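Hypothetical protein (Chromobacterium violaceum, PDB 2O3I) is of unknown function but belongs to the DUF917 family, with two domains like those of S-methyl thiohydantoin desulfurase, to which it may be related in activity. Local coordinates at residues A17-S22 with A319-V324; D47-V52 with L126-A131; P83-L88 with F157-S162. The protein carries 2 engineered substitutions. One frame throughout, in Å; residues are numbered along the deposited sequence.

Contact 1: residues A17-S22 with A319-V324; sequences ACFFGS and AISYFV
With Ser22 OG anti to its backbone N (chi1 -173°) and Ser321 OG beside its own N (chi1 -63°), two serine hydroxyls bridge the end of helix 10-19 and strand 319-324, working in opposite directions. Ser22 OG accepts the backbone N-H of Ile320 in a nearly straight bond, 2.9 Å from OG to N with 167° at the hydrogen. It also makes a weak hydrogen bond to the carbonyl of Ser301, so the buried oxygen has one firm partner in Ile320 and a weaker one in Ser301. Ser321 OG donates to Phe19 O at 2.7 Å, approaching in the carbonyl plane, which occupies a carbonyl of the last helical turn.

The Phe19 ring packs beside these bonds. Its CE1 lies 3.6 Å from Ser321 CB, with Ser321 OG over one face, and Tyr322 O is in the ring plane at the edge, 3.6 Å from CE1. Leu232, Met247 and Leu358 also touch the Phe19 side chain. At the other end Ser22 CB rests 3.7 Å from Ala319 CB.

The strand pairs with 352-358 through Ala319, Ser321 and Phe323, leaving the intervening Ile320 N-H to be taken up by Ser22. Here a helix terminates in a type I turn from Phe19 to Ser22, the latter with positive phi, and docks through serine hydroxyls on an edge strand, joining the N-terminal family region to the antiparallel sheet of the C-terminal one.

Contact 2: residues D47-V52 with L126-A131; sequences DKVRVV and LAVVDA
The side chains of Val51 and Val128 run next to each other with their methyls on the same face of the sheet, in the tightest apolar part of a parallel strand pair. Val128 CG1 sits between its backbone N and carbonyl carbon (chi1 53°), a crowded position that brings it 3.5 Å from Val51 CG2 and 3.3 Å from Arg50 O. From two residues earlier on the strand, Val49 CG1 reaches the same methyl at 3.9 Å, the two side chains crossing obliquely.

The backbones lock this register with three bonds. Val128 donates its N-H to Arg50 O at 3.0 Å and accepts Val52 N on its own O, also at 3.0 Å, so one residue is held on both its polar atoms in the usual parallel pattern. Asp130 N then closes on Val52 O at 2.8 Å. The strands twist markedly, their directions 39° apart.

Packing on the other face is slacker. Val52 CG1 touches Ala127 CB at 4.0 Å and its second methyl only just reaches Val129. Toward solvent, the exposed Arg50 bends at chi2 and chi3 and brings NH1 to 3.4 Å from Ala127 CB, with the guanidinium plane oblique to that methyl.

Strand 3-5 runs antiparallel on one flank of 49-52, while 127-129 is followed in the sheet by 101-105, to which it is linked through helix 111-124 in a beta-alpha-beta crossover. That helix covers Val49 and Val128, and Tyr103 backs Val52 and Ala127; beyond the strand end, Ser227 holds the Asp130 carboxylate.

Contact 3: residues P83-L88 with F157-S162; sequences PVEAAL and FLAGES
Ala86 and Ala159 are the pair whose CA atoms lie nearest, 5.3 Å apart, where the axes of helix 83-88 and strand 157-159 pass 6.9 Å from each other and run roughly antiparallel at 146°. Small side chains make this closeness possible. Ala159 CB points at the helix and settles against its backbone, 3.7 Å from Ala86 N and 3.7 Å from Glu85 CB. In return, Ala86 CB points at the strand, standing 3.7 Å from Phe157 O and 4.1 Å from Ala159 CB. The two methyls thus lie next to one another, each resting as much on the opposite main chain as on a side chain.

Phe157 starts toward the helix, but its CG is anti to the carbonyl carbon (chi1 -57°) and the ring leads away from residues 83-88. It keeps CB 3.9 Å from Ala86 O, while the side chain also touches Ala89, Ala90 and Arg93 further along the same helix. Glu85 contributes mainly its CB, at the more exposed margin of the contact.

At the far end of the strand the chain leaves beta geometry, and the Glu161 side chain, folded at both of its first two torsions, turns its end back toward the helix start. OE2 comes no nearer to Pro83 than 4.4 Å, measured to CD; its real partners are Gly82 N and Tyr67 OH, both hydrogen-bonded to it.

No hydrogen bond crosses between the two segments, so their own adhesion is van der Waals contact, of alanine methyls and CB groups with one another and with the main chain. Polar fixing falls instead to the N-terminal end of helix 81-96, where a carboxylate accepting a backbone N-H would probably also interact favourably with the helix dipole.

How the contacts relate
Contacts 2 and 3 belong to the same mixed sheet, one as a strand pair within it and the other as helix 81-96 laid on it; their centres are 19 Å apart and their segments alternate along the chain. Contact 1 involves the other, antiparallel sheet and lies about 29 Å from contact 3, centre to centre, across the middle of the molecule. It is also nearest that middle and wholly buried, with serine hydroxyls meeting backbone groups. Contact 2 relies on main-chain bonds and valine packing with one exposed arginine, and contact 3, furthest out, on alanine packing; there Ser162 touches Pro173 of the second subunit.

Contact 1: residues A17-S22 with A319-V324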
ATOM      1  N   ALA A  17       9.798 -26.678  14.808  1.00 19.67           N
ATOM      2  CA  ALA A  17       9.939 -25.373  14.163  1.00 20.34           C
ATOM      3  C   ALA A  17       9.637 -24.240  15.134  1.00 19.79           C
ATOM      4  O   ALA A  17      10.228 -23.162  15.037  1.00 18.23           O
ATOM      5  CB  ALA A  17       9.014 -25.278  12.934  1.00 16.81           C
ATOM      6  N   CYS A  18       8.708 -24.490  16.055  1.00 20.20           N
ATOM      7  CA  CYS A  18       8.334 -23.501  17.061  1.00 21.75           C
ATOM      8  C   CYS A  18       9.552 -23.220  17.942  1.00 23.33           C
ATOM      9  O   CYS A  18       9.870 -22.062  18.223  1.00 25.39           O
ATOM     10  CB  CYS A  18       7.169 -24.024  17.915  1.00 21.62           C
ATOM     11  SG  CYS A  18       6.641 -22.913  19.278  1.00 23.55           S
ATOM     12  N   PHE A  19      10.235 -24.276  18.374  1.00 21.50           N
ATOM     13  CA  PHE A  19      11.416 -24.103  19.203  1.00 23.01           C
ATOM     14  C   PHE A  19      12.519 -23.372  18.426  1.00 23.99           C
ATOM     15  O   PHE A  19      13.242 -22.558  18.993  1.00 25.08           O
ATOM     16  CB  PHE A  19      11.936 -25.458  19.704  1.00 23.26           C
ATOM     17  CG  PHE A  19      13.101 -25.342  20.651  1.00 25.01           C
ATOM     18  CD1 PHE A  19      12.908 -24.905  21.958  1.00 23.83           C
ATOM     19  CD2 PHE A  19      14.399 -25.608  20.216  1.00 23.64           C
ATOM     20  CE1 PHE A  19      13.993 -24.730  22.818  1.00 23.86           C
ATOM     21  CE2 PHE A  19      15.487 -25.434  21.067  1.00 23.14           C
ATOM     22  CZ  PHE A  19      15.285 -24.992  22.368  1.00 24.77           C
ATOM     23  N   PHE A  20      12.650 -23.652  17.132  1.00 23.36           N
ATOM     24  CA  PHE A  20      13.672 -22.984  16.325  1.00 23.92           C
ATOM     25  C   PHE A  20      13.188 -21.608  15.853  1.00 23.35           C
ATOM     26  O   PHE A  20      13.900 -20.906  15.129  1.00 26.29           O
ATOM     27  CB  PHE A  20      14.062 -23.840  15.100  1.00 23.00           C
ATOM     28  CG  PHE A  20      14.876 -25.068  15.445  1.00 22.61           C
ATOM     29  CD1 PHE A  20      16.108 -24.947  16.080  1.00 20.72           C
ATOM     30  CD2 PHE A  20      14.403 -26.346  15.146  1.00 21.80           C
ATOM     31  CE1 PHE A  20      16.858 -26.078  16.423  1.00 21.18           C
ATOM     32  CE2 PHE A  20      15.143 -27.483  15.482  1.00 23.51           C
ATOM     33  CZ  PHE A  20      16.376 -27.345  16.125  1.00 21.65           C
ATOM     34  N   GLY A  21      11.986 -21.221  16.270  1.00 19.67           N
ATOM     35  CA  GLY A  21      11.444 -19.937  15.863  1.00 21.17           C
ATOM     36  C   GLY A  21      11.860 -18.750  16.721  1.00 21.74           C
ATOM     37  O   GLY A  21      11.472 -17.612  16.439  1.00 21.34           O
ATOM     38  N   SER A  22      12.653 -19.008  17.757  1.00 22.03           N
ATOM     39  CA  SER A  22      13.124 -17.963  18.668  1.00 22.37           C
ATOM     40  C   SER A  22      11.962 -17.109  19.200  1.00 22.89           C
ATOM     41  O   SER A  22      12.043 -15.879  19.227  1.00 22.11           O
ATOM     42  CB  SER A  22      14.153 -17.070  17.963  1.00 21.09           C
ATOM     43  OG  SER A  22      14.739 -16.141  18.866  1.00 22.07           O
ATOM     44  N   ALA A 319      19.170 -17.192  18.692  1.00 25.62           N
ATOM     45  CA  ALA A 319      17.786 -17.491  19.021  1.00 24.68           C
ATOM     46  C   ALA A 319      17.626 -17.588  20.535  1.00 23.28           C
ATOM     47  O   ALA A 319      18.549 -17.978  21.250  1.00 21.28           O
ATOM     48  CB  ALA A 319      17.360 -18.798  18.369  1.00 23.78           C
ATOM     49  N   ILE A 320      16.439 -17.228  21.006  1.00 22.16           N
ATOM     50  CA  ILE A 320      16.104 -17.269  22.419  1.00 21.97           C
ATOM     51  C   ILE A 320      14.819 -18.062  22.459  1.00 22.75           C
ATOM     52  O   ILE A 320      13.828 -17.671  21.838  1.00 24.25           O
ATOM     53  CB  ILE A 320      15.890 -15.841  22.964  1.00 21.54           C
ATOM     54  CG1 ILE A 320      17.231 -15.104  22.967  1.00 20.61           C
ATOM     55  CG2 ILE A 320      15.289 -15.884  24.359  1.00 17.71           C
ATOM     56  CD1 ILE A 320      17.120 -13.593  23.111  1.00 19.77           C
ATOM     57  N   SER A 321      14.840 -19.190  23.162  1.00 22.74           N
ATOM     58  CA  SER A 321      13.662 -20.048  23.226  1.00 25.95           C
ATOM     59  C   SER A 321      13.370 -20.592  24.611  1.00 25.20           C
ATOM     60  O   SER A 321      14.279 -20.862  25.394  1.00 25.92           O
ATOM     61  CB  SER A 321      13.811 -21.227  22.256  1.00 25.83           C
ATOM     62  OG  SER A 321      13.890 -20.774  20.924  1.00 29.44           O
ATOM     63  N   TYR A 322      12.087 -20.776  24.889  1.00 25.22           N
ATOM     64  CA  TYR A 322      11.652 -21.284  26.177  1.00 25.30           C
ATOM     65  C   TYR A 322      11.578 -22.803  26.154  1.00 25.72           C
ATOM     66  O   TYR A 322      11.455 -23.427  25.091  1.00 24.12           O
ATOM     67  CB  TYR A 322      10.255 -20.757  26.522  1.00 23.40           C
ATOM     68  CG  TYR A 322      10.057 -19.273  26.335  1.00 26.35           C
ATOM     69  CD1 TYR A 322      10.763 -18.350  27.105  1.00 26.95           C
ATOM     70  CD2 TYR A 322       9.161 -18.792  25.378  1.00 26.73           C
ATOM     71  CE1 TYR A 322      10.583 -16.983  26.924  1.00 27.45           C
ATOM     72  CE2 TYR A 322       8.973 -17.430  25.189  1.00 26.07           C
ATOM     73  CZ  TYR A 322       9.688 -16.531  25.961  1.00 27.77           C
ATOM     74  OH  TYR A 322       9.531 -15.184  25.754  1.00 27.59           O
ATOM     75  N   PHE A 323      11.674 -23.385  27.341  1.00 25.58           N
ATOM     76  CA  PHE A 323      11.515 -24.813  27.509  1.00 26.46           C
ATOM     77  C   PHE A 323      10.795 -25.011  28.832  1.00 28.29           C
ATOM     78  O   PHE A 323      11.325 -24.713  29.904  1.00 27.15           O
ATOM     79  CB  PHE A 323      12.836 -25.589  27.514  1.00 25.65           C
ATOM     80  CG  PHE A 323      12.628 -27.083  27.540  1.00 27.51           C
ATOM     81  CD1 PHE A 323      12.360 -27.749  28.741  1.00 26.40           C
ATOM     82  CD2 PHE A 323      12.557 -27.805  26.348  1.00 28.46           C
ATOM     83  CE1 PHE A 323      12.013 -29.105  28.751  1.00 26.67           C
ATOM     84  CE2 PHE A 323      12.208 -29.168  26.348  1.00 27.00           C
ATOM     85  CZ  PHE A 323      11.935 -29.813  27.551  1.00 26.57           C
ATOM     86  N   VAL A 324       9.565 -25.495  28.742  1.00 30.32           N
ATOM     87  CA  VAL A 324       8.765 -25.737  29.921  1.00 30.69           C
ATOM     88  C   VAL A 324       8.903 -27.208  30.305  1.00 33.30           C
ATOM     89  O   VAL A 324       8.419 -28.099  29.608  1.00 32.01           O
ATOM     90  CB  VAL A 324       7.290 -25.391  29.653  1.00 30.06           C
ATOM     91  CG1 VAL A 324       6.506 -25.382  30.968  1.00 28.80           C
ATOM     92  CG2 VAL A 324       7.201 -24.035  28.961  1.00 25.64           C
TER

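Contact 2: residues D47-V52 with L126-A131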
ATOM      1  N   ASP A  47      -1.672 -36.545  -0.358  1.00 36.33           N
ATOM      2  CA  ASP A  47      -1.456 -36.733   1.073  1.00 37.80           C
ATOM      3  C   ASP A  47       0.024 -36.625   1.444  1.00 36.70           C
ATOM      4  O   ASP A  47       0.378 -36.521   2.617  1.00 34.77           O
ATOM      5  CB  ASP A  47      -1.973 -38.132   1.436  1.00 40.90           C
ATOM      6  CG  ASP A  47      -2.529 -38.208   2.829  1.00 46.68           C
ATOM      7  OD1 ASP A  47      -3.269 -37.278   3.219  1.00 50.38           O
ATOM      8  OD2 ASP A  47      -2.248 -39.208   3.531  1.00 49.99           O
ATOM      9  N   LYS A  48       0.880 -36.658   0.431  1.00 36.84           N
ATOM     10  CA  LYS A  48       2.321 -36.610   0.624  1.00 36.83           C
ATOM     11  C   LYS A  48       2.937 -35.304   0.143  1.00 36.15           C
ATOM     12  O   LYS A  48       2.558 -34.768  -0.899  1.00 36.25           O
ATOM     13  CB  LYS A  48       2.971 -37.787  -0.108  1.00 39.71           C
ATOM     14  CG  LYS A  48       2.513 -39.157   0.396  1.00 45.11           C
ATOM     15  CD  LYS A  48       3.015 -40.293  -0.495  1.00 48.02           C
ATOM     16  CE  LYS A  48       2.872 -41.651   0.191  1.00 48.88           C
ATOM     17  NZ  LYS A  48       1.493 -41.886   0.709  1.00 52.38           N
ATOM     18  N   VAL A  49       3.894 -34.801   0.914  1.00 34.31           N
ATOM     19  CA  VAL A  49       4.576 -33.561   0.585  1.00 33.57           C
ATOM     20  C   VAL A  49       6.037 -33.840   0.257  1.00 32.45           C
ATOM     21  O   VAL A  49       6.811 -34.278   1.109  1.00 30.91           O
ATOM     22  CB  VAL A  49       4.499 -32.557   1.760  1.00 34.05           C
ATOM     23  CG1 VAL A  49       5.292 -31.310   1.431  1.00 33.45           C
ATOM     24  CG2 VAL A  49       3.045 -32.196   2.045  1.00 34.75           C
ATOM     25  N   ARG A  50       6.404 -33.586  -0.990  1.00 31.74           N
ATOM     26  CA  ARG A  50       7.768 -33.796  -1.440  1.00 32.62           C
ATOM     27  C   ARG A  50       8.661 -32.665  -0.930  1.00 30.17           C
ATOM     28  O   ARG A  50       8.347 -31.486  -1.118  1.00 26.09           O
ATOM     29  CB  ARG A  50       7.791 -33.851  -2.969  1.00 36.09           C
ATOM     30  CG  ARG A  50       9.066 -34.404  -3.586  1.00 42.04           C
ATOM     31  CD  ARG A  50       8.723 -35.202  -4.850  1.00 49.35           C
ATOM     32  NE  ARG A  50       7.705 -34.533  -5.667  1.00 54.93           N
ATOM     33  CZ  ARG A  50       7.914 -33.436  -6.393  1.00 57.81           C
ATOM     34  NH1 ARG A  50       9.118 -32.871  -6.418  1.00 59.93           N
ATOM     35  NH2 ARG A  50       6.916 -32.891  -7.082  1.00 56.73           N
ATOM     36  N   VAL A  51       9.755 -33.035  -0.264  1.00 28.62           N
ATOM     37  CA  VAL A  51      10.713 -32.064   0.260  1.00 30.02           C
ATOM     38  C   VAL A  51      12.061 -32.333  -0.392  1.00 29.39           C
ATOM     39  O   VAL A  51      12.560 -33.452  -0.337  1.00 29.22           O
ATOM     40  CB  VAL A  51      10.899 -32.196   1.783  1.00 31.56           C
ATOM     41  CG1 VAL A  51      11.793 -31.063   2.287  1.00 28.69           C
ATOM     42  CG2 VAL A  51       9.543 -32.200   2.483  1.00 29.80           C
ATOM     43  N   VAL A  52      12.653 -31.308  -0.996  1.00 29.72           N
ATOM     44  CA  VAL A  52      13.939 -31.455  -1.675  1.00 30.60           C
ATOM     45  C   VAL A  52      15.034 -30.557  -1.090  1.00 31.38           C
ATOM     46  O   VAL A  52      14.746 -29.523  -0.473  1.00 29.35           O
ATOM     47  CB  VAL A  52      13.801 -31.125  -3.187  1.00 31.19           C
ATOM     48  CG1 VAL A  52      12.782 -32.054  -3.839  1.00 30.75           C
ATOM     49  CG2 VAL A  52      13.370 -29.677  -3.369  1.00 30.30           C
ATOM     50  N   LEU A 126       3.909 -28.930  -6.069  1.00 27.90           N
ATOM     51  CA  LEU A 126       5.280 -28.432  -6.048  1.00 27.80           C
ATOM     52  C   LEU A 126       6.071 -29.141  -4.962  1.00 27.64           C
ATOM     53  O   LEU A 126       5.542 -29.973  -4.230  1.00 28.07           O
ATOM     54  CB  LEU A 126       5.294 -26.927  -5.766  1.00 26.81           C
ATOM     55  CG  LEU A 126       4.307 -26.060  -6.558  1.00 28.13           C
ATOM     56  CD1 LEU A 126       4.336 -24.642  -6.014  1.00 27.50           C
ATOM     57  CD2 LEU A 126       4.661 -26.070  -8.036  1.00 27.87           C
ATOM     58  N   ALA A 127       7.351 -28.813  -4.866  1.00 27.68           N
ATOM     59  CA  ALA A 127       8.195 -29.390  -3.837  1.00 28.05           C
ATOM     60  C   ALA A 127       8.661 -28.252  -2.927  1.00 27.46           C
ATOM     61  O   ALA A 127       8.942 -27.145  -3.393  1.00 27.76           O
ATOM     62  CB  ALA A 127       9.397 -30.101  -4.464  1.00 26.88           C
ATOM     63  N   VAL A 128       8.712 -28.522  -1.629  1.00 27.66           N
ATOM     64  CA  VAL A 128       9.153 -27.527  -0.657  1.00 27.91           C
ATOM     65  C   VAL A 128      10.647 -27.740  -0.428  1.00 26.20           C
ATOM     66  O   VAL A 128      11.111 -28.875  -0.335  1.00 25.29           O
ATOM     67  CB  VAL A 128       8.379 -27.679   0.676  1.00 28.66           C
ATOM     68  CG1 VAL A 128       8.477 -29.111   1.167  1.00 32.88           C
ATOM     69  CG2 VAL A 128       8.930 -26.713   1.722  1.00 27.09           C
ATOM     70  N   VAL A 129      11.403 -26.650  -0.362  1.00 24.26           N
ATOM     71  CA  VAL A 129      12.843 -26.747  -0.159  1.00 22.08           C
ATOM     72  C   VAL A 129      13.176 -26.922   1.321  1.00 22.19           C
ATOM     73  O   VAL A 129      12.582 -26.267   2.169  1.00 22.54           O
ATOM     74  CB  VAL A 129      13.542 -25.491  -0.712  1.00 21.76           C
ATOM     75  CG1 VAL A 129      15.044 -25.562  -0.460  1.00 22.25           C
ATOM     76  CG2 VAL A 129      13.251 -25.368  -2.204  1.00 18.72           C
ATOM     77  N   ASP A 130      14.110 -27.820   1.628  1.00 22.62           N
ATOM     78  CA  ASP A 130      14.508 -28.070   3.014  1.00 20.34           C
ATOM     79  C   ASP A 130      15.463 -26.961   3.392  1.00 20.41           C
ATOM     80  O   ASP A 130      16.682 -27.144   3.394  1.00 21.77           O
ATOM     81  CB  ASP A 130      15.193 -29.445   3.148  1.00 20.19           C
ATOM     82  CG  ASP A 130      15.443 -29.845   4.609  1.00 22.46           C
ATOM     83  OD1 ASP A 130      15.011 -29.113   5.524  1.00 21.25           O
ATOM     84  OD2 ASP A 130      16.070 -30.902   4.850  1.00 24.33           O
ATOM     85  N   ALA A 131      14.888 -25.802   3.706  1.00 20.45           N
ATOM     86  CA  ALA A 131      15.652 -24.619   4.059  1.00 19.95           C
ATOM     87  C   ALA A 131      14.707 -23.461   4.310  1.00 20.36           C
ATOM     88  O   ALA A 131      13.495 -23.597   4.155  1.00 21.67           O
ATOM     89  CB  ALA A 131      16.592 -24.251   2.912  1.00 15.80           C
TER

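Contact 3: residues P83-L88 with F157-S162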
ATOM      1  N   PRO A  83      -2.235 -18.086   0.731  1.00 23.09           N
ATOM      2  CA  PRO A  83      -0.924 -18.507   0.223  1.00 24.19           C
ATOM      3  C   PRO A  83      -1.034 -19.290  -1.087  1.00 24.15           C
ATOM      4  O   PRO A  83      -0.233 -19.105  -2.001  1.00 24.66           O
ATOM      5  CB  PRO A  83      -0.370 -19.354   1.368  1.00 24.81           C
ATOM      6  CG  PRO A  83      -0.921 -18.665   2.573  1.00 23.65           C
ATOM      7  CD  PRO A  83      -2.365 -18.407   2.164  1.00 22.15           C
ATOM      8  N   VAL A  84      -2.022 -20.171  -1.171  1.00 25.04           N
ATOM      9  CA  VAL A  84      -2.222 -20.955  -2.384  1.00 25.32           C
ATOM     10  C   VAL A  84      -2.493 -20.007  -3.557  1.00 26.37           C
ATOM     11  O   VAL A  84      -1.912 -20.140  -4.642  1.00 25.45           O
ATOM     12  CB  VAL A  84      -3.412 -21.933  -2.221  1.00 23.06           C
ATOM     13  CG1 VAL A  84      -3.786 -22.529  -3.562  1.00 24.05           C
ATOM     14  CG2 VAL A  84      -3.050 -23.040  -1.250  1.00 22.51           C
ATOM     15  N   GLU A  85      -3.366 -19.034  -3.329  1.00 27.66           N
ATOM     16  CA  GLU A  85      -3.709 -18.081  -4.378  1.00 30.63           C
ATOM     17  C   GLU A  85      -2.515 -17.194  -4.762  1.00 30.07           C
ATOM     18  O   GLU A  85      -2.342 -16.853  -5.936  1.00 30.42           O
ATOM     19  CB  GLU A  85      -4.885 -17.212  -3.931  1.00 33.94           C
ATOM     20  CG  GLU A  85      -5.641 -16.589  -5.083  1.00 39.97           C
ATOM     21  CD  GLU A  85      -6.355 -17.626  -5.930  1.00 42.56           C
ATOM     22  OE1 GLU A  85      -6.307 -17.515  -7.173  1.00 43.97           O
ATOM     23  OE2 GLU A  85      -6.969 -18.548  -5.349  1.00 45.97           O
ATOM     24  N   ALA A  86      -1.694 -16.828  -3.778  1.00 27.52           N
ATOM     25  CA  ALA A  86      -0.512 -15.992  -4.030  1.00 26.35           C
ATOM     26  C   ALA A  86       0.522 -16.765  -4.845  1.00 25.11           C
ATOM     27  O   ALA A  86       1.111 -16.234  -5.794  1.00 24.52           O
ATOM     28  CB  ALA A  86       0.109 -15.526  -2.698  1.00 23.92           C
ATOM     29  N   ALA A  87       0.744 -18.019  -4.464  1.00 23.04           N
ATOM     30  CA  ALA A  87       1.700 -18.870  -5.163  1.00 22.90           C
ATOM     31  C   ALA A  87       1.230 -19.129  -6.598  1.00 21.91           C
ATOM     32  O   ALA A  87       2.042 -19.289  -7.505  1.00 21.90           O
ATOM     33  CB  ALA A  87       1.886 -20.195  -4.402  1.00 17.75           C
ATOM     34  N   LEU A  88      -0.086 -19.167  -6.802  1.00 24.74           N
ATOM     35  CA  LEU A  88      -0.641 -19.383  -8.141  1.00 26.15           C
ATOM     36  C   LEU A  88      -0.396 -18.158  -9.019  1.00 25.88           C
ATOM     37  O   LEU A  88      -0.178 -18.268 -10.227  1.00 24.64           O
ATOM     38  CB  LEU A  88      -2.145 -19.663  -8.065  1.00 25.65           C
ATOM     39  CG  LEU A  88      -2.530 -21.130  -7.871  1.00 28.90           C
ATOM     40  CD1 LEU A  88      -4.038 -21.236  -7.588  1.00 26.46           C
ATOM     41  CD2 LEU A  88      -2.134 -21.928  -9.122  1.00 23.31           C
ATOM     42  N   PHE A 157       3.176 -10.842  -4.203  1.00 23.01           N
ATOM     43  CA  PHE A 157       1.755 -11.115  -4.329  1.00 23.63           C
ATOM     44  C   PHE A 157       1.088 -11.333  -2.973  1.00 23.79           C
ATOM     45  O   PHE A 157       1.534 -12.158  -2.183  1.00 23.41           O
ATOM     46  CB  PHE A 157       1.535 -12.351  -5.215  1.00 23.69           C
ATOM     47  CG  PHE A 157       2.150 -12.241  -6.593  1.00 24.78           C
ATOM     48  CD1 PHE A 157       1.572 -11.433  -7.575  1.00 27.16           C
ATOM     49  CD2 PHE A 157       3.318 -12.929  -6.899  1.00 24.79           C
ATOM     50  CE1 PHE A 157       2.156 -11.311  -8.850  1.00 27.90           C
ATOM     51  CE2 PHE A 157       3.911 -12.816  -8.162  1.00 26.42           C
ATOM     52  CZ  PHE A 157       3.327 -12.003  -9.141  1.00 26.89           C
ATOM     53  N   LEU A 158       0.033 -10.564  -2.708  1.00 24.51           N
ATOM     54  CA  LEU A 158      -0.745 -10.690  -1.480  1.00 27.35           C
ATOM     55  C   LEU A 158      -2.122 -11.192  -1.906  1.00 28.24           C
ATOM     56  O   LEU A 158      -2.708 -10.677  -2.856  1.00 28.23           O
ATOM     57  CB  LEU A 158      -0.880  -9.345  -0.772  1.00 27.30           C
ATOM     58  CG  LEU A 158       0.366  -8.816  -0.073  1.00 28.23           C
ATOM     59  CD1 LEU A 158       0.084  -7.395   0.410  1.00 31.36           C
ATOM     60  CD2 LEU A 158       0.752  -9.726   1.088  1.00 23.25           C
ATOM     61  N   ALA A 159      -2.638 -12.199  -1.211  1.00 29.68           N
ATOM     62  CA  ALA A 159      -3.929 -12.756  -1.583  1.00 30.30           C
ATOM     63  C   ALA A 159      -4.893 -12.971  -0.426  1.00 30.25           C
ATOM     64  O   ALA A 159      -4.480 -13.244   0.701  1.00 30.25           O
ATOM     65  CB  ALA A 159      -3.714 -14.062  -2.329  1.00 28.53           C
ATOM     66  N   GLY A 160      -6.183 -12.837  -0.731  1.00 33.60           N
ATOM     67  CA  GLY A 160      -7.238 -13.032   0.252  1.00 35.52           C
ATOM     68  C   GLY A 160      -7.724 -14.472   0.221  1.00 37.65           C
ATOM     69  O   GLY A 160      -7.208 -15.289  -0.544  1.00 37.37           O
ATOM     70  N   GLU A 161      -8.723 -14.789   1.037  1.00 40.18           N
ATOM     71  CA  GLU A 161      -9.254 -16.147   1.106  1.00 42.04           C
ATOM     72  C   GLU A 161     -10.366 -16.434   0.097  1.00 43.26           C
ATOM     73  O   GLU A 161     -10.705 -17.597  -0.147  1.00 42.77           O
ATOM     74  CB  GLU A 161      -9.765 -16.428   2.525  1.00 43.05           C
ATOM     75  CG  GLU A 161      -8.681 -16.351   3.603  1.00 44.46           C
ATOM     76  CD  GLU A 161      -7.633 -17.449   3.460  1.00 46.58           C
ATOM     77  OE1 GLU A 161      -8.009 -18.643   3.533  1.00 45.79           O
ATOM     78  OE2 GLU A 161      -6.437 -17.120   3.277  1.00 44.06           O
ATOM     79  N   SER A 162     -10.924 -15.381  -0.494  1.00 43.56           N
ATOM     80  CA  SER A 162     -12.008 -15.534  -1.462  1.00 44.07           C
ATOM     81  C   SER A 162     -11.525 -15.577  -2.911  1.00 44.12           C
ATOM     82  O   SER A 162     -11.931 -16.448  -3.689  1.00 45.92           O
ATOM     83  CB  SER A 162     -13.021 -14.398  -1.294  1.00 44.36           C
ATOM     84  OG  SER A 162     -12.390 -13.133  -1.421  1.00 47.97           O
TER